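Local coordinates for protein nicotinate-nucleotide--dimethylbenzimidazole phosphoribosyltransferase (Thermus thermophilus HB8, PDB 1WX1) that probably catalyses transfer of the phosphoribosyl group of nicotinate mononucleotide to 5,6-dimethylbenzimidazole, forming alpha-ribazole 5'-phosphate for cobalamin biosynthesis, at residues Arg144-Leu158 and Gly235-Val248. Sequence-based numbering, arbitrary orientation.
Sequences REAARRAIAEGATLL and GIYLEGYEAGLPLV
Arg-144 meets Glu-242 end-on, NH1 bonding OE1 and NH2 bonding OE2, the latter nearly straight (3.0 Å, 170°). The same NH1 also reaches Glu-239 OE1 (3.0 Å) within the guanidinium plane, while Leu-238 CB lies over one face, offset toward its rim. Glu-239 stands with CG anti to its backbone N (chi1 -174°) and bends at chi2, presenting its other oxygen to Arg-148, which grips OE2 side-on, NE (2.8 Å) and NH2 (2.7 Å) both coming from the anti side but out of the carboxylate plane. Two arginines thus hold one carboxylate, fixing its rotation and probably favouring its ionised form. Beneath this network Ala-147 CB packs on Glu-239 CB, and Ile-151 CD1 abuts Ala-243 CB (3.5 Å). Leu-158 CD2 fits against bare Gly-240 CA (3.8 Å) and Ile-236 CG2. Leu-245 CD1 fills in beside Ile-151 CG1. Below the helices, Leu-158 N bonds Pro-246 O and Leu-158 O receives Val-248 N (2.8 Å), pairing the strands in parallel. Schellman motifs with Gly-154 and Gly-244 at positive phi follow the helices, whose segments 144-152 and 235-242 cross at -43°. Two neighbouring helix-turn-strand units, their helices on one face of a parallel sheet, are characteristic of a Rossmann-like alpha/beta fold.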
ATOM      1  N   ARG A 144       1.304  24.197 -14.254  1.00 14.21           N
ATOM      2  CA  ARG A 144       0.156  24.762 -13.543  1.00 15.25           C
ATOM      3  C   ARG A 144      -1.120  24.538 -14.360  1.00 14.94           C
ATOM      4  O   ARG A 144      -2.154  24.153 -13.818  1.00 13.69           O
ATOM      5  CB  ARG A 144       0.327  26.269 -13.332  1.00 15.97           C
ATOM      6  CG  ARG A 144       1.264  26.678 -12.201  1.00 19.35           C
ATOM      7  CD  ARG A 144       1.358  28.199 -12.154  1.00 21.29           C
ATOM      8  NE  ARG A 144       2.027  28.705 -10.962  1.00 26.37           N
ATOM      9  CZ  ARG A 144       1.479  28.751  -9.750  1.00 26.45           C
ATOM     10  NH1 ARG A 144       0.241  28.315  -9.554  1.00 24.40           N
ATOM     11  NH2 ARG A 144       2.168  29.249  -8.734  1.00 23.48           N
ATOM     12  N   GLU A 145      -1.038  24.796 -15.663  1.00 14.56           N
ATOM     13  CA  GLU A 145      -2.188  24.641 -16.554  1.00 13.51           C
ATOM     14  C   GLU A 145      -2.755  23.223 -16.534  1.00 13.47           C
ATOM     15  O   GLU A 145      -3.972  23.032 -16.434  1.00 13.49           O
ATOM     16  CB  GLU A 145      -1.804  25.005 -17.994  1.00 14.50           C
ATOM     17  CG  GLU A 145      -3.010  25.186 -18.919  1.00 17.03           C
ATOM     18  CD  GLU A 145      -2.623  25.404 -20.375  1.00 22.11           C
ATOM     19  OE1 GLU A 145      -1.467  25.795 -20.642  1.00 20.59           O
ATOM     20  OE2 GLU A 145      -3.483  25.193 -21.256  1.00 21.79           O
ATOM     21  N   ALA A 146      -1.874  22.234 -16.643  1.00 11.76           N
ATOM     22  CA  ALA A 146      -2.301  20.840 -16.640  1.00 15.33           C
ATOM     23  C   ALA A 146      -2.935  20.455 -15.301  1.00 15.12           C
ATOM     24  O   ALA A 146      -3.953  19.763 -15.268  1.00 15.42           O
ATOM     25  CB  ALA A 146      -1.116  19.928 -16.954  1.00 13.92           C
ATOM     26  N   ALA A 147      -2.351  20.921 -14.200  1.00 15.23           N
ATOM     27  CA  ALA A 147      -2.891  20.623 -12.878  1.00 14.48           C
ATOM     28  C   ALA A 147      -4.268  21.268 -12.706  1.00 14.34           C
ATOM     29  O   ALA A 147      -5.179  20.656 -12.149  1.00 13.21           O
ATOM     30  CB  ALA A 147      -1.943  21.128 -11.787  1.00 14.75           C
ATOM     31  N   ARG A 148      -4.414  22.501 -13.184  1.00 13.90           N
ATOM     32  CA  ARG A 148      -5.684  23.205 -13.058  1.00 14.48           C
ATOM     33  C   ARG A 148      -6.790  22.455 -13.781  1.00 14.54           C
ATOM     34  O   ARG A 148      -7.929  22.380 -13.299  1.00 14.91           O
ATOM     35  CB  ARG A 148      -5.581  24.635 -13.605  1.00 14.26           C
ATOM     36  CG  ARG A 148      -6.908  25.407 -13.606  1.00 16.64           C
ATOM     37  CD  ARG A 148      -7.644  25.333 -12.257  1.00 21.46           C
ATOM     38  NE  ARG A 148      -6.815  25.770 -11.137  1.00 24.26           N
ATOM     39  CZ  ARG A 148      -7.217  25.795  -9.867  1.00 26.57           C
ATOM     40  NH1 ARG A 148      -8.442  25.408  -9.546  1.00 26.58           N
ATOM     41  NH2 ARG A 148      -6.391  26.210  -8.915  1.00 27.39           N
ATOM     42  N   ARG A 149      -6.473  21.900 -14.947  1.00 15.39           N
ATOM     43  CA  ARG A 149      -7.503  21.141 -15.651  1.00 18.59           C
ATOM     44  C   ARG A 149      -7.868  19.885 -14.871  1.00 17.16           C
ATOM     45  O   ARG A 149      -9.026  19.500 -14.823  1.00 16.50           O
ATOM     46  CB  ARG A 149      -7.078  20.699 -17.016  1.00 21.46           C
ATOM     47  CG  ARG A 149      -8.205  19.918 -17.683  1.00 31.37           C
ATOM     48  CD  ARG A 149      -7.663  19.301 -18.926  1.00 36.52           C
ATOM     49  NE  ARG A 149      -8.588  18.418 -19.610  1.00 43.09           N
ATOM     50  CZ  ARG A 149      -8.196  17.585 -20.572  1.00 45.01           C
ATOM     51  NH1 ARG A 149      -6.918  17.548 -20.947  1.00 46.30           N
ATOM     52  NH2 ARG A 149      -9.059  16.754 -21.130  1.00 47.06           N
ATOM     53  N   ALA A 150      -6.876  19.237 -14.265  1.00 15.94           N
ATOM     54  CA  ALA A 150      -7.137  18.018 -13.497  1.00 15.85           C
ATOM     55  C   ALA A 150      -8.070  18.369 -12.349  1.00 16.47           C
ATOM     56  O   ALA A 150      -9.047  17.665 -12.092  1.00 16.86           O
ATOM     57  CB  ALA A 150      -5.815  17.416 -12.956  1.00 16.23           C
ATOM     58  N   ILE A 151      -7.778  19.490 -11.696  1.00 16.22           N
ATOM     59  CA  ILE A 151      -8.573  19.978 -10.581  1.00 17.67           C
ATOM     60  C   ILE A 151      -9.976  20.394 -11.040  1.00 18.42           C
ATOM     61  O   ILE A 151     -10.969  20.056 -10.402  1.00 16.84           O
ATOM     62  CB  ILE A 151      -7.870  21.180  -9.903  1.00 20.07           C
ATOM     63  CG1 ILE A 151      -6.509  20.731  -9.353  1.00 20.86           C
ATOM     64  CG2 ILE A 151      -8.734  21.737  -8.773  1.00 21.73           C
ATOM     65  CD1 ILE A 151      -5.591  21.885  -8.945  1.00 20.03           C
ATOM     66  N   ALA A 152     -10.051  21.127 -12.148  1.00 18.75           N
ATOM     67  CA  ALA A 152     -11.335  21.576 -12.675  1.00 19.37           C
ATOM     68  C   ALA A 152     -12.204  20.377 -13.048  1.00 21.52           C
ATOM     69  O   ALA A 152     -13.431  20.444 -12.997  1.00 21.74           O
ATOM     70  CB  ALA A 152     -11.120  22.472 -13.899  1.00 18.90           C
ATOM     71  N   GLU A 153     -11.570  19.271 -13.416  1.00 22.01           N
ATOM     72  CA  GLU A 153     -12.324  18.089 -13.792  1.00 22.66           C
ATOM     73  C   GLU A 153     -12.693  17.200 -12.606  1.00 21.75           C
ATOM     74  O   GLU A 153     -13.247  16.124 -12.791  1.00 20.86           O
ATOM     75  CB  GLU A 153     -11.561  17.296 -14.850  1.00 24.45           C
ATOM     76  CG  GLU A 153     -11.128  18.166 -16.017  1.00 30.56           C
ATOM     77  CD  GLU A 153     -11.097  17.422 -17.326  1.00 34.81           C
ATOM     78  OE1 GLU A 153     -10.596  16.277 -17.348  1.00 37.67           O
ATOM     79  OE2 GLU A 153     -11.566  17.989 -18.337  1.00 36.78           O
ATOM     80  N   GLY A 154     -12.370  17.637 -11.392  1.00 20.30           N
ATOM     81  CA  GLY A 154     -12.760  16.859 -10.227  1.00 20.89           C
ATOM     82  C   GLY A 154     -11.735  16.161  -9.353  1.00 19.68           C
ATOM     83  O   GLY A 154     -12.115  15.421  -8.445  1.00 17.62           O
ATOM     84  N   ALA A 155     -10.449  16.378  -9.595  1.00 16.93           N
ATOM     85  CA  ALA A 155      -9.439  15.720  -8.773  1.00 18.60           C
ATOM     86  C   ALA A 155      -9.542  16.179  -7.313  1.00 17.32           C
ATOM     87  O   ALA A 155      -9.654  17.376  -7.042  1.00 18.61           O
ATOM     88  CB  ALA A 155      -8.044  16.018  -9.320  1.00 16.63           C
ATOM     89  N   THR A 156      -9.515  15.226  -6.383  1.00 17.98           N
ATOM     90  CA  THR A 156      -9.580  15.543  -4.954  1.00 18.81           C
ATOM     91  C   THR A 156      -8.215  15.316  -4.300  1.00 18.99           C
ATOM     92  O   THR A 156      -8.002  15.638  -3.133  1.00 19.08           O
ATOM     93  CB  THR A 156     -10.643  14.701  -4.234  1.00 18.53           C
ATOM     94  OG1 THR A 156     -10.257  13.326  -4.250  1.00 18.59           O
ATOM     95  CG2 THR A 156     -11.997  14.856  -4.931  1.00 19.76           C
ATOM     96  N   LEU A 157      -7.306  14.724  -5.061  1.00 19.78           N
ATOM     97  CA  LEU A 157      -5.928  14.514  -4.624  1.00 20.29           C
ATOM     98  C   LEU A 157      -5.140  14.516  -5.919  1.00 19.10           C
ATOM     99  O   LEU A 157      -5.624  14.037  -6.946  1.00 16.41           O
ATOM    100  CB  LEU A 157      -5.743  13.209  -3.841  1.00 24.46           C
ATOM    101  CG  LEU A 157      -6.122  11.828  -4.353  1.00 26.33           C
ATOM    102  CD1 LEU A 157      -5.473  10.798  -3.443  1.00 30.03           C
ATOM    103  CD2 LEU A 157      -7.633  11.657  -4.364  1.00 27.38           C
ATOM    104  N   LEU A 158      -3.933  15.060  -5.869  1.00 17.10           N
ATOM    105  CA  LEU A 158      -3.122  15.212  -7.065  1.00 17.03           C
ATOM    106  C   LEU A 158      -1.711  14.657  -6.966  1.00 16.16           C
ATOM    107  O   LEU A 158      -1.018  14.852  -5.969  1.00 17.80           O
ATOM    108  CB  LEU A 158      -3.061  16.702  -7.406  1.00 14.88           C
ATOM    109  CG  LEU A 158      -2.317  17.154  -8.658  1.00 18.29           C
ATOM    110  CD1 LEU A 158      -3.038  16.627  -9.894  1.00 18.08           C
ATOM    111  CD2 LEU A 158      -2.248  18.678  -8.672  1.00 18.14           C
ATOM    112  N   GLY A 235       5.429  23.048 -11.214  1.00 13.04           N
ATOM    113  CA  GLY A 235       4.225  23.809 -11.504  1.00 13.65           C
ATOM    114  C   GLY A 235       2.968  23.045 -11.135  1.00 13.65           C
ATOM    115  O   GLY A 235       1.997  23.622 -10.633  1.00 14.55           O
ATOM    116  N   ILE A 236       2.980  21.741 -11.387  1.00 12.85           N
ATOM    117  CA  ILE A 236       1.838  20.897 -11.062  1.00 12.90           C
ATOM    118  C   ILE A 236       1.574  20.958  -9.558  1.00 14.77           C
ATOM    119  O   ILE A 236       0.431  21.145  -9.130  1.00 13.63           O
ATOM    120  CB  ILE A 236       2.104  19.432 -11.490  1.00 13.24           C
ATOM    121  CG1 ILE A 236       2.118  19.351 -13.020  1.00 12.12           C
ATOM    122  CG2 ILE A 236       1.047  18.488 -10.885  1.00 11.48           C
ATOM    123  CD1 ILE A 236       2.704  18.052 -13.566  1.00 13.63           C
ATOM    124  N   TYR A 237       2.631  20.822  -8.758  1.00 13.58           N
ATOM    125  CA  TYR A 237       2.473  20.855  -7.305  1.00 14.28           C
ATOM    126  C   TYR A 237       2.118  22.242  -6.764  1.00 14.37           C
ATOM    127  O   TYR A 237       1.335  22.356  -5.822  1.00 16.24           O
ATOM    128  CB  TYR A 237       3.737  20.310  -6.621  1.00 13.72           C
ATOM    129  CG  TYR A 237       3.866  18.795  -6.709  1.00 14.54           C
ATOM    130  CD1 TYR A 237       5.010  18.203  -7.244  1.00 14.12           C
ATOM    131  CD2 TYR A 237       2.841  17.960  -6.265  1.00 15.57           C
ATOM    132  CE1 TYR A 237       5.129  16.819  -7.339  1.00 13.66           C
ATOM    133  CE2 TYR A 237       2.952  16.567  -6.354  1.00 15.32           C
ATOM    134  CZ  TYR A 237       4.101  16.008  -6.895  1.00 13.52           C
ATOM    135  OH  TYR A 237       4.205  14.641  -7.021  1.00 14.18           O
ATOM    136  N   LEU A 238       2.678  23.291  -7.355  1.00 15.00           N
ATOM    137  CA  LEU A 238       2.372  24.650  -6.912  1.00 16.34           C
ATOM    138  C   LEU A 238       0.885  24.941  -7.106  1.00 17.67           C
ATOM    139  O   LEU A 238       0.244  25.571  -6.259  1.00 16.23           O
ATOM    140  CB  LEU A 238       3.203  25.672  -7.697  1.00 17.26           C
ATOM    141  CG  LEU A 238       4.696  25.749  -7.363  1.00 17.95           C
ATOM    142  CD1 LEU A 238       5.390  26.706  -8.322  1.00 17.58           C
ATOM    143  CD2 LEU A 238       4.871  26.204  -5.912  1.00 18.82           C
ATOM    144  N   GLU A 239       0.340  24.472  -8.224  1.00 16.55           N
ATOM    145  CA  GLU A 239      -1.070  24.680  -8.539  1.00 15.88           C
ATOM    146  C   GLU A 239      -1.953  23.857  -7.601  1.00 17.54           C
ATOM    147  O   GLU A 239      -2.989  24.340  -7.122  1.00 17.44           O
ATOM    148  CB  GLU A 239      -1.345  24.280  -9.994  1.00 16.31           C
ATOM    149  CG  GLU A 239      -2.760  24.598 -10.489  1.00 18.69           C
ATOM    150  CD  GLU A 239      -3.033  26.093 -10.600  1.00 21.62           C
ATOM    151  OE1 GLU A 239      -2.068  26.870 -10.760  1.00 23.69           O
ATOM    152  OE2 GLU A 239      -4.217  26.492 -10.549  1.00 23.91           O
ATOM    153  N   GLY A 240      -1.550  22.612  -7.353  1.00 16.66           N
ATOM    154  CA  GLY A 240      -2.314  21.758  -6.456  1.00 17.11           C
ATOM    155  C   GLY A 240      -2.281  22.337  -5.050  1.00 18.06           C
ATOM    156  O   GLY A 240      -3.281  22.322  -4.333  1.00 18.53           O
ATOM    157  N   TYR A 241      -1.116  22.846  -4.661  1.00 17.28           N
ATOM    158  CA  TYR A 241      -0.926  23.454  -3.345  1.00 20.03           C
ATOM    159  C   TYR A 241      -1.899  24.617  -3.145  1.00 22.23           C
ATOM    160  O   TYR A 241      -2.601  24.700  -2.133  1.00 22.18           O
ATOM    161  CB  TYR A 241       0.519  23.951  -3.223  1.00 20.18           C
ATOM    162  CG  TYR A 241       0.796  24.847  -2.034  1.00 21.87           C
ATOM    163  CD1 TYR A 241       0.493  24.436  -0.737  1.00 23.83           C
ATOM    164  CD2 TYR A 241       1.397  26.092  -2.208  1.00 23.63           C
ATOM    165  CE1 TYR A 241       0.782  25.251   0.362  1.00 26.80           C
ATOM    166  CE2 TYR A 241       1.692  26.912  -1.119  1.00 27.46           C
ATOM    167  CZ  TYR A 241       1.384  26.484   0.161  1.00 27.81           C
ATOM    168  OH  TYR A 241       1.687  27.289   1.235  1.00 32.34           O
ATOM    169  N   GLU A 242      -1.940  25.511  -4.125  1.00 21.04           N
ATOM    170  CA  GLU A 242      -2.819  26.670  -4.058  1.00 24.02           C
ATOM    171  C   GLU A 242      -4.298  26.289  -4.095  1.00 22.97           C
ATOM    172  O   GLU A 242      -5.140  27.008  -3.560  1.00 22.61           O
ATOM    173  CB  GLU A 242      -2.461  27.637  -5.184  1.00 24.59           C
ATOM    174  CG  GLU A 242      -1.202  28.435  -4.874  1.00 30.40           C
ATOM    175  CD  GLU A 242      -0.510  28.964  -6.118  1.00 33.67           C
ATOM    176  OE1 GLU A 242      -1.197  29.254  -7.119  1.00 35.39           O
ATOM    177  OE2 GLU A 242       0.727  29.104  -6.100  1.00 35.85           O
ATOM    178  N   ALA A 243      -4.608  25.151  -4.709  1.00 20.94           N
ATOM    179  CA  ALA A 243      -5.983  24.672  -4.781  1.00 21.63           C
ATOM    180  C   ALA A 243      -6.380  23.991  -3.464  1.00 22.26           C
ATOM    181  O   ALA A 243      -7.533  23.592  -3.290  1.00 24.03           O
ATOM    182  CB  ALA A 243      -6.143  23.693  -5.943  1.00 21.16           C
ATOM    183  N   GLY A 244      -5.415  23.843  -2.557  1.00 21.64           N
ATOM    184  CA  GLY A 244      -5.670  23.231  -1.260  1.00 22.65           C
ATOM    185  C   GLY A 244      -5.825  21.718  -1.248  1.00 23.54           C
ATOM    186  O   GLY A 244      -6.421  21.158  -0.329  1.00 23.96           O
ATOM    187  N   LEU A 245      -5.270  21.047  -2.250  1.00 21.91           N
ATOM    188  CA  LEU A 245      -5.386  19.594  -2.343  1.00 20.85           C
ATOM    189  C   LEU A 245      -4.232  18.806  -1.747  1.00 19.48           C
ATOM    190  O   LEU A 245      -3.119  19.316  -1.614  1.00 19.94           O
ATOM    191  CB  LEU A 245      -5.502  19.163  -3.807  1.00 22.85           C
ATOM    192  CG  LEU A 245      -6.692  19.585  -4.659  1.00 23.75           C
ATOM    193  CD1 LEU A 245      -6.593  18.877  -6.003  1.00 25.12           C
ATOM    194  CD2 LEU A 245      -7.988  19.209  -3.964  1.00 27.29           C
ATOM    195  N   PRO A 246      -4.494  17.545  -1.366  1.00 18.38           N
ATOM    196  CA  PRO A 246      -3.422  16.717  -0.811  1.00 17.34           C
ATOM    197  C   PRO A 246      -2.578  16.422  -2.052  1.00 16.57           C
ATOM    198  O   PRO A 246      -3.133  16.161  -3.124  1.00 16.74           O
ATOM    199  CB  PRO A 246      -4.147  15.458  -0.337  1.00 17.32           C
ATOM    200  CG  PRO A 246      -5.578  15.892  -0.172  1.00 20.16           C
ATOM    201  CD  PRO A 246      -5.789  16.846  -1.308  1.00 18.84           C
ATOM    202  N   LEU A 247      -1.258  16.466  -1.920  1.00 15.12           N
ATOM    203  CA  LEU A 247      -0.369  16.211  -3.051  1.00 15.34           C
ATOM    204  C   LEU A 247       0.445  14.952  -2.786  1.00 15.66           C
ATOM    205  O   LEU A 247       1.002  14.792  -1.703  1.00 16.14           O
ATOM    206  CB  LEU A 247       0.566  17.408  -3.247  1.00 14.07           C
ATOM    207  CG  LEU A 247      -0.154  18.762  -3.269  1.00 15.69           C
ATOM    208  CD1 LEU A 247       0.870  19.886  -3.314  1.00 17.10           C
ATOM    209  CD2 LEU A 247      -1.095  18.831  -4.464  1.00 16.49           C
ATOM    210  N   VAL A 248       0.530  14.070  -3.778  1.00 12.84           N
ATOM    211  CA  VAL A 248       1.259  12.819  -3.612  1.00 13.90           C
ATOM    212  C   VAL A 248       2.533  12.753  -4.452  1.00 15.84           C
ATOM    213  O   VAL A 248       2.516  12.996  -5.664  1.00 15.26           O
ATOM    214  CB  VAL A 248       0.366  11.613  -3.978  1.00 14.66           C
ATOM    215  CG1 VAL A 248       1.047  10.316  -3.562  1.00 12.45           C
ATOM    216  CG2 VAL A 248      -0.997  11.753  -3.307  1.00 15.30           C
TER